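EcmrR transcriptional regulator (Escherichia coli, PDB 6WL5) probably activates transcription as a multidrug-sensing regulator of the MerR family, with a C-terminal domain that binds cetyl-trimethyl-ammonium. Local coordinates at residues P24-S27 with S28-L32; L109-A112 with Y113-L116; K142-S145 with A146-M149; G81-G85 with N86-Q90. All coordinates share one frame; numbering follows the deposited sequence.

Interaction 1. Residues P24-S27 with S28-L32; sequences PDFS and SYIKL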
loop_
_atom_site.group_PDB
_atom_site.type_symbol
_atom_site.label_atom_id
_atom_site.label_comp_id
_atom_site.label_asym_id
_atom_site.label_seq_id
_atom_site.Cartn_x
_atom_site.Cartn_y
_atom_site.Cartn_z
ATOM N N PRO A 24 1.163 -8.485 14.343
ATOM C CA PRO A 24 1.597 -7.902 15.615
ATOM C C PRO A 24 2.246 -6.545 15.468
ATOM O O PRO A 24 2.117 -5.695 16.358
ATOM C CB PRO A 24 2.587 -8.935 16.175
ATOM C CG PRO A 24 2.387 -10.159 15.421
ATOM C CD PRO A 24 1.653 -9.866 14.170
ATOM N N ASP A 25 3.005 -6.363 14.398
ATOM C CA ASP A 25 3.763 -5.151 14.122
ATOM C C ASP A 25 4.216 -5.210 12.662
ATOM O O ASP A 25 4.021 -6.204 11.954
ATOM C CB ASP A 25 4.927 -4.976 15.100
ATOM C CG ASP A 25 5.817 -6.196 15.177
ATOM O OD1 ASP A 25 6.150 -6.839 14.154
ATOM O OD2 ASP A 25 6.167 -6.555 16.324
ATOM N N PHE A 26 4.823 -4.128 12.220
ATOM C CA PHE A 26 5.217 -4.008 10.813
ATOM C C PHE A 26 6.308 -5.012 10.422
ATOM O O PHE A 26 6.245 -5.605 9.340
ATOM C CB PHE A 26 5.723 -2.594 10.596
ATOM C CG PHE A 26 6.076 -2.266 9.169
ATOM C CD1 PHE A 26 5.117 -1.844 8.268
ATOM C CD2 PHE A 26 7.397 -2.362 8.713
ATOM C CE1 PHE A 26 5.468 -1.540 6.952
ATOM C CE2 PHE A 26 7.736 -2.023 7.426
ATOM C CZ PHE A 26 6.781 -1.619 6.552
ATOM N N SER A 27 7.317 -5.216 11.278
ATOM C CA SER A 27 8.372 -6.168 10.942
ATOM C C SER A 27 7.800 -7.565 10.756
ATOM O O SER A 27 8.243 -8.307 9.850
ATOM C CB SER A 27 9.460 -6.182 12.015
ATOM O OG SER A 27 10.195 -4.976 12.103
ATOM N N SER A 28 6.845 -7.959 11.622
ATOM C CA SER A 28 6.254 -9.287 11.514
ATOM C C SER A 28 5.478 -9.418 10.215
ATOM O O SER A 28 5.537 -10.453 9.538
ATOM C CB SER A 28 5.376 -9.592 12.724
ATOM O OG SER A 28 6.128 -9.561 13.928
ATOM N N TYR A 29 4.780 -8.357 9.844
ATOM C CA TYR A 29 3.984 -8.335 8.630
ATOM C C TYR A 29 4.853 -8.502 7.403
ATOM O O TYR A 29 4.572 -9.323 6.527
ATOM C CB TYR A 29 3.288 -6.978 8.553
ATOM C CG TYR A 29 2.636 -6.644 7.220
ATOM C CD1 TYR A 29 1.937 -7.600 6.503
ATOM C CD2 TYR A 29 2.763 -5.384 6.681
ATOM C CE1 TYR A 29 1.368 -7.321 5.284
ATOM C CE2 TYR A 29 2.185 -5.066 5.457
ATOM C CZ TYR A 29 1.490 -6.054 4.757
ATOM O OH TYR A 29 0.931 -5.788 3.525
ATOM N N ILE A 30 5.927 -7.725 7.301
ATOM C CA ILE A 30 6.643 -7.769 6.039
ATOM C C ILE A 30 7.322 -9.122 5.792
ATOM O O ILE A 30 7.503 -9.504 4.633
ATOM C CB ILE A 30 7.581 -6.572 5.816
ATOM C CG1 ILE A 30 8.726 -6.631 6.818
ATOM C CG2 ILE A 30 6.795 -5.238 5.886
ATOM C CD1 ILE A 30 9.628 -5.421 6.727
ATOM N N LYS A 31 7.655 -9.876 6.846
ATOM C CA LYS A 31 8.176 -11.236 6.675
ATOM C C LYS A 31 7.165 -12.169 6.023
ATOM O O LYS A 31 7.559 -13.194 5.426
ATOM C CB LYS A 31 8.627 -11.803 8.034
ATOM C CG LYS A 31 9.915 -11.211 8.528
ATOM C CD LYS A 31 10.402 -11.811 9.813
ATOM C CE LYS A 31 9.522 -11.429 10.945
ATOM N NZ LYS A 31 10.072 -11.979 12.227
ATOM N N LEU A 32 5.873 -11.848 6.130
ATOM C CA LEU A 32 4.798 -12.601 5.501
ATOM C C LEU A 32 4.629 -12.272 4.025
ATOM O O LEU A 32 3.900 -12.978 3.329
ATOM C CB LEU A 32 3.487 -12.337 6.259
ATOM C CG LEU A 32 3.477 -12.673 7.756
ATOM C CD1 LEU A 32 2.143 -12.171 8.351
ATOM C CD2 LEU A 32 3.698 -14.160 8.054
HETATM O O HOH W 1 7.646 -8.814 16.446
#
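Ser-28 meets the carboxylate of Asp-25 at the start of helix 26-31, where Asp-25 is the N-cap. The backbone N of Ser-28 donates to Asp-25 OD1 at 2.9 Å, nearly along the C-O axis of that oxygen. The hydroxyl OG of Ser-28 gives the same OD1 a second bond of 2.7 Å, on the syn side and 34° out of the carboxylate plane. The other oxygen, OD2, is tied to OG through a water that donates to both. CG of Asp-25 sits between its own backbone N and carbonyl carbon (chi1 53°), which turns the carboxylate back over the first helical turn. The negative group there probably also suits the positive end of the helix dipole. Tyr-29 N closes the first turn on Asp-25 O at 3.1 Å. Its ring packs against strands 7-23 and 69-77, and its OH is hydrogen-bonded to Thr-57 OG1. Ile-30, part of a cetyl-trimethyl-ammonium pocket, donates its N to Phe-26 O at 3.0 Å. Its CG2 lies over one face of the Phe-26 ring, 3.9 Å from the centroid, in a CH-pi contact. That ring also meets the ring of Tyr-106 and touches bound ligand. Lys-31 N makes only a weak 3.4 Å bond to Ser-27 O. Its aliphatic chain runs by that oxygen, with Lys-31 CE 3.5 Å from Ser-27 O.

Interaction 2. Residues L109-A112 with Y113-L116; sequences LRNA and YIYL. With 16A (cetyl-trimethyl-ammonium), chain E.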
loop_
_atom_site.group_PDB
_atom_site.type_symbol
_atom_site.label_atom_id
_atom_site.label_comp_id
_atom_site.label_asym_id
_atom_site.label_seq_id
_atom_site.Cartn_x
_atom_site.Cartn_y
_atom_site.Cartn_z
ATOM N N LEU A 109 8.043 5.854 8.717
ATOM C CA LEU A 109 6.815 5.959 7.928
ATOM C C LEU A 109 5.720 6.736 8.651
ATOM O O LEU A 109 4.921 7.435 8.005
ATOM C CB LEU A 109 6.278 4.553 7.601
ATOM C CG LEU A 109 6.918 3.834 6.406
ATOM C CD1 LEU A 109 6.499 2.371 6.364
ATOM C CD2 LEU A 109 6.536 4.477 5.083
ATOM N N ARG A 110 5.602 6.571 9.977
ATOM C CA ARG A 110 4.511 7.227 10.701
ATOM C C ARG A 110 4.497 8.726 10.447
ATOM O O ARG A 110 3.436 9.356 10.505
ATOM C CB ARG A 110 4.587 6.997 12.208
ATOM C CG ARG A 110 5.801 7.615 12.915
ATOM C CD ARG A 110 5.870 7.324 14.443
ATOM N NE ARG A 110 6.004 5.906 14.711
ATOM C CZ ARG A 110 7.168 5.267 14.815
ATOM N NH1 ARG A 110 8.315 5.918 14.715
ATOM N NH2 ARG A 110 7.171 3.975 15.043
ATOM N N ASN A 111 5.658 9.325 10.182
ATOM C CA ASN A 111 5.716 10.766 9.971
ATOM C C ASN A 111 4.919 11.207 8.729
ATOM O O ASN A 111 4.331 12.302 8.707
ATOM C CB ASN A 111 7.158 11.225 9.837
ATOM C CG ASN A 111 7.952 11.048 11.095
ATOM O OD1 ASN A 111 7.406 10.901 12.170
ATOM N ND2 ASN A 111 9.250 11.139 10.975
ATOM N N ALA A 112 4.880 10.364 7.711
ATOM C CA ALA A 112 4.072 10.622 6.529
ATOM C C ALA A 112 2.580 10.540 6.830
ATOM O O ALA A 112 1.783 11.312 6.273
ATOM C CB ALA A 112 4.445 9.614 5.451
ATOM N N TYR A 113 2.167 9.583 7.646
ATOM C CA TYR A 113 0.770 9.488 8.057
ATOM C C TYR A 113 0.373 10.691 8.898
ATOM O O TYR A 113 -0.721 11.233 8.727
ATOM C CB TYR A 113 0.538 8.164 8.816
ATOM C CG TYR A 113 0.612 6.937 7.921
ATOM C CD1 TYR A 113 1.835 6.373 7.578
ATOM C CD2 TYR A 113 -0.528 6.378 7.375
ATOM C CE1 TYR A 113 1.895 5.258 6.738
ATOM C CE2 TYR A 113 -0.478 5.282 6.526
ATOM C CZ TYR A 113 0.738 4.740 6.191
ATOM O OH TYR A 113 0.780 3.653 5.354
ATOM N N ILE A 114 1.234 11.095 9.837
ATOM C CA ILE A 114 0.996 12.305 10.620
ATOM C C ILE A 114 0.777 13.478 9.691
ATOM O O ILE A 114 -0.201 14.241 9.821
ATOM C CB ILE A 114 2.192 12.533 11.565
ATOM C CG1 ILE A 114 2.211 11.507 12.703
ATOM C CG2 ILE A 114 2.141 13.946 12.131
ATOM C CD1 ILE A 114 3.494 11.569 13.513
ATOM N N TYR A 115 1.680 13.636 8.742
ATOM C CA TYR A 115 1.601 14.739 7.809
ATOM C C TYR A 115 0.317 14.741 7.006
ATOM O O TYR A 115 -0.307 15.770 6.871
ATOM C CB TYR A 115 2.778 14.682 6.838
ATOM C CG TYR A 115 2.941 15.922 6.009
ATOM C CD1 TYR A 115 2.353 16.045 4.773
ATOM C CD2 TYR A 115 3.699 16.947 6.475
ATOM C CE1 TYR A 115 2.516 17.202 4.030
ATOM C CE2 TYR A 115 3.881 18.079 5.753
ATOM C CZ TYR A 115 3.288 18.199 4.538
ATOM O OH TYR A 115 3.541 19.362 3.870
ATOM N N LEU A 116 -0.083 13.588 6.498
ATOM C CA LEU A 116 -1.295 13.539 5.674
ATOM C C LEU A 116 -2.551 13.739 6.514
ATOM O O LEU A 116 -3.494 14.385 6.059
ATOM C CB LEU A 116 -1.371 12.232 4.878
ATOM C CG LEU A 116 -0.490 12.182 3.628
ATOM C CD1 LEU A 116 -0.582 10.795 3.040
ATOM C CD2 LEU A 116 -0.931 13.239 2.630
HETATM C C1 16A E . -10.499 12.392 11.958
HETATM C C2 16A E . -9.791 11.063 11.744
HETATM C C3 16A E . -8.547 10.936 12.620
HETATM C C4 16A E . -7.499 9.957 12.080
HETATM C C5 16A E . -8.029 8.852 11.163
HETATM C C6 16A E . -6.961 7.784 10.956
HETATM C C7 16A E . -7.470 6.452 10.434
HETATM C C8 16A E . -6.331 5.443 10.517
HETATM C C9 16A E . -6.124 4.761 9.192
HETATM C C10 16A E . -5.729 3.288 9.312
HETATM C C11 16A E . -4.489 2.991 10.144
HETATM C C12 16A E . -3.191 3.487 9.521
HETATM C C13 16A E . -2.029 2.711 10.143
HETATM C C14 16A E . -0.766 2.926 9.331
HETATM C C15 16A E . 0.448 2.351 10.041
HETATM C C16 16A E . 1.604 2.396 9.081
HETATM N N1 16A E . 2.887 2.053 9.716
HETATM C C17 16A E . 2.850 0.781 10.461
HETATM C C18 16A E . 3.812 1.969 8.574
HETATM C C19 16A E . 3.367 3.169 10.535
#
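Leu-109 O meets the edge of the Tyr-113 ring one turn on, in the first turns of helix 109-123. This helix packs on the antiparallel sheet of the GyrI-like domain and lines a ligand pocket. The carbonyl oxygen of Leu-109 lies in the ring plane, 3.3 Å from Tyr-113 CD1. The Leu-109 side chain faces the cationic head of cetyl-trimethyl-ammonium: its CD1 is 3.5 Å from the methyl C18. Arg-110 O receives Ile-114 N at 2.9 Å, while the Arg-110 guanidinium forms a salt bridge with Glu-66. Asn-111 O accepts from Tyr-115 N at 3.0 Å. The side chain of Asn-111 lies beside that of Ile-114, both pointing the same way. Ala-112 O takes Leu-116 N, and the methyl of Ala-112 sits on Val-100 and Ile-152 of the sheet. Tyr-113 has CG anti to its carbonyl carbon (chi1 -70°), which swings the ring back beside Leu-109 and presents one face to the ligand. Its OH is hydrogen-bonded to Glu-133, another pocket residue. With an alanine in place of Tyr-113, the ligand chain would probably lose this aromatic face and Glu-133 its phenolic partner. The ring meets the alkyl chain near its rim: ligand C14 stands 3.7 Å above the plane, with Tyr-113 CE2 as its closest ring atom.

Interaction 3. Residues K142-S145 with A146-M149; sequences KQDS and AEWM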
loop_
_atom_site.group_PDB
_atom_site.type_symbol
_atom_site.label_atom_id
_atom_site.label_comp_id
_atom_site.label_asym_id
_atom_site.label_seq_id
_atom_site.Cartn_x
_atom_site.Cartn_y
_atom_site.Cartn_z
ATOM N N LYS A 142 17.613 -1.071 -4.101
ATOM C CA LYS A 142 18.524 -0.032 -3.631
ATOM C C LYS A 142 19.048 -0.431 -2.262
ATOM O O LYS A 142 18.272 -0.569 -1.317
ATOM C CB LYS A 142 17.782 1.301 -3.528
ATOM C CG LYS A 142 17.269 1.782 -4.883
ATOM C CD LYS A 142 17.338 3.234 -5.188
ATOM C CE LYS A 142 16.690 3.472 -6.555
ATOM N NZ LYS A 142 17.693 3.371 -7.646
ATOM N N GLN A 143 20.359 -0.588 -2.128
ATOM C CA GLN A 143 20.915 -0.904 -0.827
ATOM C C GLN A 143 21.203 0.334 0.005
ATOM O O GLN A 143 21.361 0.230 1.218
ATOM C CB GLN A 143 22.189 -1.765 -0.968
ATOM C CG GLN A 143 21.917 -3.150 -1.608
ATOM C CD GLN A 143 20.700 -3.797 -0.977
ATOM O OE1 GLN A 143 20.605 -3.937 0.252
ATOM N NE2 GLN A 143 19.728 -4.159 -1.815
ATOM N N ASP A 144 21.239 1.510 -0.599
ATOM C CA ASP A 144 21.279 2.749 0.176
ATOM C C ASP A 144 19.848 3.012 0.626
ATOM O O ASP A 144 19.024 3.463 -0.154
ATOM C CB ASP A 144 21.798 3.901 -0.673
ATOM C CG ASP A 144 21.852 5.219 0.109
ATOM O OD1 ASP A 144 21.443 5.218 1.301
ATOM O OD2 ASP A 144 22.307 6.247 -0.462
ATOM N N SER A 145 19.528 2.685 1.870
ATOM C CA SER A 145 18.145 2.836 2.321
ATOM C C SER A 145 17.671 4.275 2.357
ATOM O O SER A 145 16.452 4.491 2.427
ATOM C CB SER A 145 17.967 2.200 3.701
ATOM O OG SER A 145 18.815 2.798 4.649
ATOM N N ALA A 146 18.572 5.267 2.288
ATOM C CA ALA A 146 18.098 6.643 2.177
ATOM C C ALA A 146 17.353 6.894 0.868
ATOM O O ALA A 146 16.567 7.864 0.775
ATOM C CB ALA A 146 19.276 7.600 2.251
ATOM N N GLU A 147 17.546 6.021 -0.126
ATOM C CA GLU A 147 16.915 6.148 -1.425
ATOM C C GLU A 147 15.669 5.289 -1.598
ATOM O O GLU A 147 15.061 5.306 -2.668
ATOM C CB GLU A 147 17.915 5.854 -2.528
ATOM C CG GLU A 147 19.074 6.896 -2.570
ATOM C CD GLU A 147 18.602 8.382 -2.710
ATOM O OE1 GLU A 147 17.557 8.695 -3.355
ATOM O OE2 GLU A 147 19.298 9.270 -2.172
ATOM N N TRP A 148 15.230 4.595 -0.559
ATOM C CA TRP A 148 13.930 3.941 -0.644
ATOM C C TRP A 148 12.809 4.970 -0.832
ATOM O O TRP A 148 12.910 6.134 -0.414
ATOM C CB TRP A 148 13.687 3.138 0.613
ATOM C CG TRP A 148 14.649 2.014 0.786
ATOM C CD1 TRP A 148 15.703 1.635 -0.040
ATOM C CD2 TRP A 148 14.644 1.099 1.877
ATOM N NE1 TRP A 148 16.312 0.513 0.478
ATOM C CE2 TRP A 148 15.695 0.179 1.661
ATOM C CE3 TRP A 148 13.840 0.968 3.033
ATOM C CZ2 TRP A 148 15.967 -0.858 2.566
ATOM C CZ3 TRP A 148 14.113 -0.047 3.935
ATOM C CH2 TRP A 148 15.155 -0.964 3.684
ATOM N N MET A 149 11.744 4.547 -1.503
ATOM C CA MET A 149 10.650 5.441 -1.866
ATOM C C MET A 149 9.349 4.678 -1.728
ATOM O O MET A 149 9.149 3.640 -2.381
ATOM C CB MET A 149 10.840 5.950 -3.301
ATOM C CG MET A 149 9.633 6.621 -3.861
ATOM S SD MET A 149 9.889 7.310 -5.496
ATOM C CE MET A 149 11.091 8.533 -5.043
HETATM O O HOH W 2 21.480 8.909 -0.538
#
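Ser-145 opens a short 3-10 turn and lies against one face of the indole of Trp-148, which follows the turn. Both belong to the loop that joins strands 132-137 and 149-158. CA of Ser-145 makes a CH-pi contact over the face of the five-membered ring, 3.5 Å from its centroid. CB of Ser-145 is over the same face, 3.7 Å from Trp-148 CE2. Trp-148 N also donates to Ser-145 O at 3.2 Å. The rim of the indole is held as well. Trp-148 NE1 donates to Lys-142 O at 2.9 Å, and that oxygen is only 6° out of the ring plane. CG of Trp-148 is anti to its carbonyl carbon (chi1 -64°), which folds the ring back across the loop to reach both partners. A leucine in its place would probably leave Lys-142 O without this donor and Ser-145 without its flat cover. The ring also meets that of Tyr-106, a pocket residue. Asp-144 forms an Asx turn just ahead, its OD1 accepting from Ala-146 N. Its backbone O accepts from Glu-147 N at 3.0 Å. The aliphatic part of Lys-142 crosses Glu-147, CD lying 3.8 Å from Glu-147 CB. Glu-147 OE1 forms a salt bridge with Lys-103, which probably eases the closeness of Glu-147 to Asp-144. Their carboxylate planes are 78° apart, and a water donates to both Asp-144 OD2 and Glu-147 OE2.

Interaction 4. Residues G81-G85 with N86-Q90; sequences GKNEG and NIIFQ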
loop_
_atom_site.group_PDB
_atom_site.type_symbol
_atom_site.label_atom_id
_atom_site.label_comp_id
_atom_site.label_asym_id
_atom_site.label_seq_id
_atom_site.Cartn_x
_atom_site.Cartn_y
_atom_site.Cartn_z
ATOM N N GLY A 81 -6.392 -14.174 -11.887
ATOM C CA GLY A 81 -5.998 -15.566 -11.861
ATOM C C GLY A 81 -6.910 -16.368 -10.954
ATOM O O GLY A 81 -8.009 -15.923 -10.604
ATOM N N LYS A 82 -6.450 -17.547 -10.564
ATOM C CA LYS A 82 -7.181 -18.423 -9.666
ATOM C C LYS A 82 -6.722 -18.166 -8.241
ATOM O O LYS A 82 -5.517 -18.121 -7.975
ATOM C CB LYS A 82 -6.852 -19.880 -10.001
ATOM C CG LYS A 82 -7.303 -20.354 -11.357
ATOM C CD LYS A 82 -6.747 -21.761 -11.654
ATOM C CE LYS A 82 -6.262 -21.941 -13.112
ATOM N NZ LYS A 82 -6.560 -20.793 -14.050
ATOM N N ASN A 83 -7.666 -18.021 -7.321
ATOM C CA ASN A 83 -7.284 -17.880 -5.921
ATOM C C ASN A 83 -6.446 -19.084 -5.488
ATOM O O ASN A 83 -6.573 -20.188 -6.028
ATOM C CB ASN A 83 -8.533 -17.740 -5.052
ATOM C CG ASN A 83 -9.314 -16.468 -5.360
ATOM O OD1 ASN A 83 -8.802 -15.545 -5.989
ATOM N ND2 ASN A 83 -10.558 -16.421 -4.911
ATOM N N GLU A 84 -5.536 -18.851 -4.541
ATOM C CA GLU A 84 -4.655 -19.891 -4.009
ATOM C C GLU A 84 -4.699 -19.729 -2.492
ATOM O O GLU A 84 -4.092 -18.809 -1.936
ATOM C CB GLU A 84 -3.240 -19.767 -4.571
ATOM C CG GLU A 84 -2.187 -20.701 -3.925
ATOM C CD GLU A 84 -2.461 -22.184 -4.156
ATOM O OE1 GLU A 84 -3.256 -22.524 -5.066
ATOM O OE2 GLU A 84 -1.877 -23.012 -3.417
ATOM N N GLY A 85 -5.423 -20.617 -1.826
ATOM C CA GLY A 85 -5.571 -20.493 -0.389
ATOM C C GLY A 85 -6.261 -19.196 -0.042
ATOM O O GLY A 85 -7.291 -18.827 -0.625
ATOM N N ASN A 86 -5.704 -18.490 0.931
ATOM C CA ASN A 86 -6.221 -17.189 1.307
ATOM C C ASN A 86 -5.639 -16.078 0.458
ATOM O O ASN A 86 -5.801 -14.904 0.801
ATOM C CB ASN A 86 -5.972 -16.928 2.788
ATOM C CG ASN A 86 -6.735 -17.885 3.670
ATOM O OD1 ASN A 86 -6.157 -18.519 4.561
ATOM N ND2 ASN A 86 -8.038 -18.022 3.410
ATOM N N ILE A 87 -4.967 -16.413 -0.641
ATOM C CA ILE A 87 -4.548 -15.406 -1.610
ATOM C C ILE A 87 -5.675 -15.245 -2.619
ATOM O O ILE A 87 -6.027 -16.190 -3.339
ATOM C CB ILE A 87 -3.237 -15.780 -2.306
ATOM C CG1 ILE A 87 -2.144 -16.021 -1.269
ATOM C CG2 ILE A 87 -2.809 -14.624 -3.231
ATOM C CD1 ILE A 87 -0.848 -16.425 -1.872
ATOM N N ILE A 88 -6.228 -14.046 -2.690
ATOM C CA ILE A 88 -7.434 -13.822 -3.470
ATOM C C ILE A 88 -7.239 -12.687 -4.477
ATOM O O ILE A 88 -6.541 -11.700 -4.211
ATOM C CB ILE A 88 -8.658 -13.586 -2.550
ATOM C CG1 ILE A 88 -8.485 -12.273 -1.823
ATOM C CG2 ILE A 88 -8.859 -14.744 -1.558
ATOM C CD1 ILE A 88 -9.170 -11.166 -2.550
ATOM N N PHE A 89 -7.836 -12.855 -5.647
ATOM C CA PHE A 89 -7.905 -11.808 -6.654
ATOM C C PHE A 89 -9.162 -10.963 -6.437
ATOM O O PHE A 89 -10.246 -11.482 -6.148
ATOM C CB PHE A 89 -7.904 -12.448 -8.042
ATOM C CG PHE A 89 -6.583 -13.050 -8.413
ATOM C CD1 PHE A 89 -6.252 -14.331 -8.004
ATOM C CD2 PHE A 89 -5.669 -12.331 -9.157
ATOM C CE1 PHE A 89 -5.013 -14.893 -8.327
ATOM C CE2 PHE A 89 -4.437 -12.880 -9.499
ATOM C CZ PHE A 89 -4.114 -14.168 -9.088
ATOM N N GLN A 90 -8.993 -9.649 -6.525
ATOM C CA GLN A 90 -10.090 -8.713 -6.351
ATOM C C GLN A 90 -9.780 -7.433 -7.120
ATOM O O GLN A 90 -8.637 -7.167 -7.506
ATOM C CB GLN A 90 -10.349 -8.447 -4.862
ATOM C CG GLN A 90 -9.221 -7.733 -4.167
ATOM C CD GLN A 90 -9.524 -7.434 -2.712
ATOM O OE1 GLN A 90 -10.476 -6.693 -2.382
ATOM N NE2 GLN A 90 -8.703 -7.970 -1.832
HETATM O O HOH W 3 -11.659 -13.876 -5.351
#
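Asn-83 OD1 accepts from Phe-89 N at 2.9 Å, in an almost straight bond of 169°. The donor stands above the plane of the amide carbonyl, 36° out of it. The other end of the same amide is used too: Asn-83 ND2 donates to a water that in turn donates to Phe-89 O. The amide thus serves both backbone polar groups of Phe-89, one directly and one through water, which probably fixes the rotation of the amide. CG of Asn-83 is anti to its carbonyl carbon (chi1 -64°), which sends the amide across to Ile-88 and Phe-89. Nearer the bend, a type II' beta turn from Glu-84 to Ile-87 closes a tight beta hairpin. These two form one antiparallel hydrogen-bonded pair, Glu-84 N to Ile-87 O at 3.0 Å and Ile-87 N to Glu-84 O at 2.9 Å. Gly-85 takes the positive phi of the turn. The Phe-89 ring lies under Gly-81, whose N stands 3.3 Å above the ring centre. CA of Gly-81 adds a CH-pi contact, 3.7 Å from the centroid, and a side chain there would clash with the ring. Val-40 of helix 34-43 and Tyr-17 of strand 7-23 also touch this ring. With a single backbone bridge in the hairpin, the Asn-83 amide probably takes over the role of strand pairing at the start of strand 88-103.

How the interactions relate
All four contacts are local. Interaction 2 is partly buried and sits on a ligand pocket wall, with helix 109-123 against the sheet. Interaction 4 is also partly buried, but lies at the far end of the fold, its centre about 31 Å from that of interaction 2. Interactions 1 and 3 are surface contacts. Only interactions 1 and 2 touch: Phe-26 CZ is 4.0 Å from Leu-109 CD1. Tyr-106 links interactions 1 and 3 through Phe-26 and Trp-148. Aspartates secure turn starts in both of these, whereas interaction 4 uses an asparagine at a strand entry. Interaction 2 relies on regular helix bonds and an aromatic face turned to ligand.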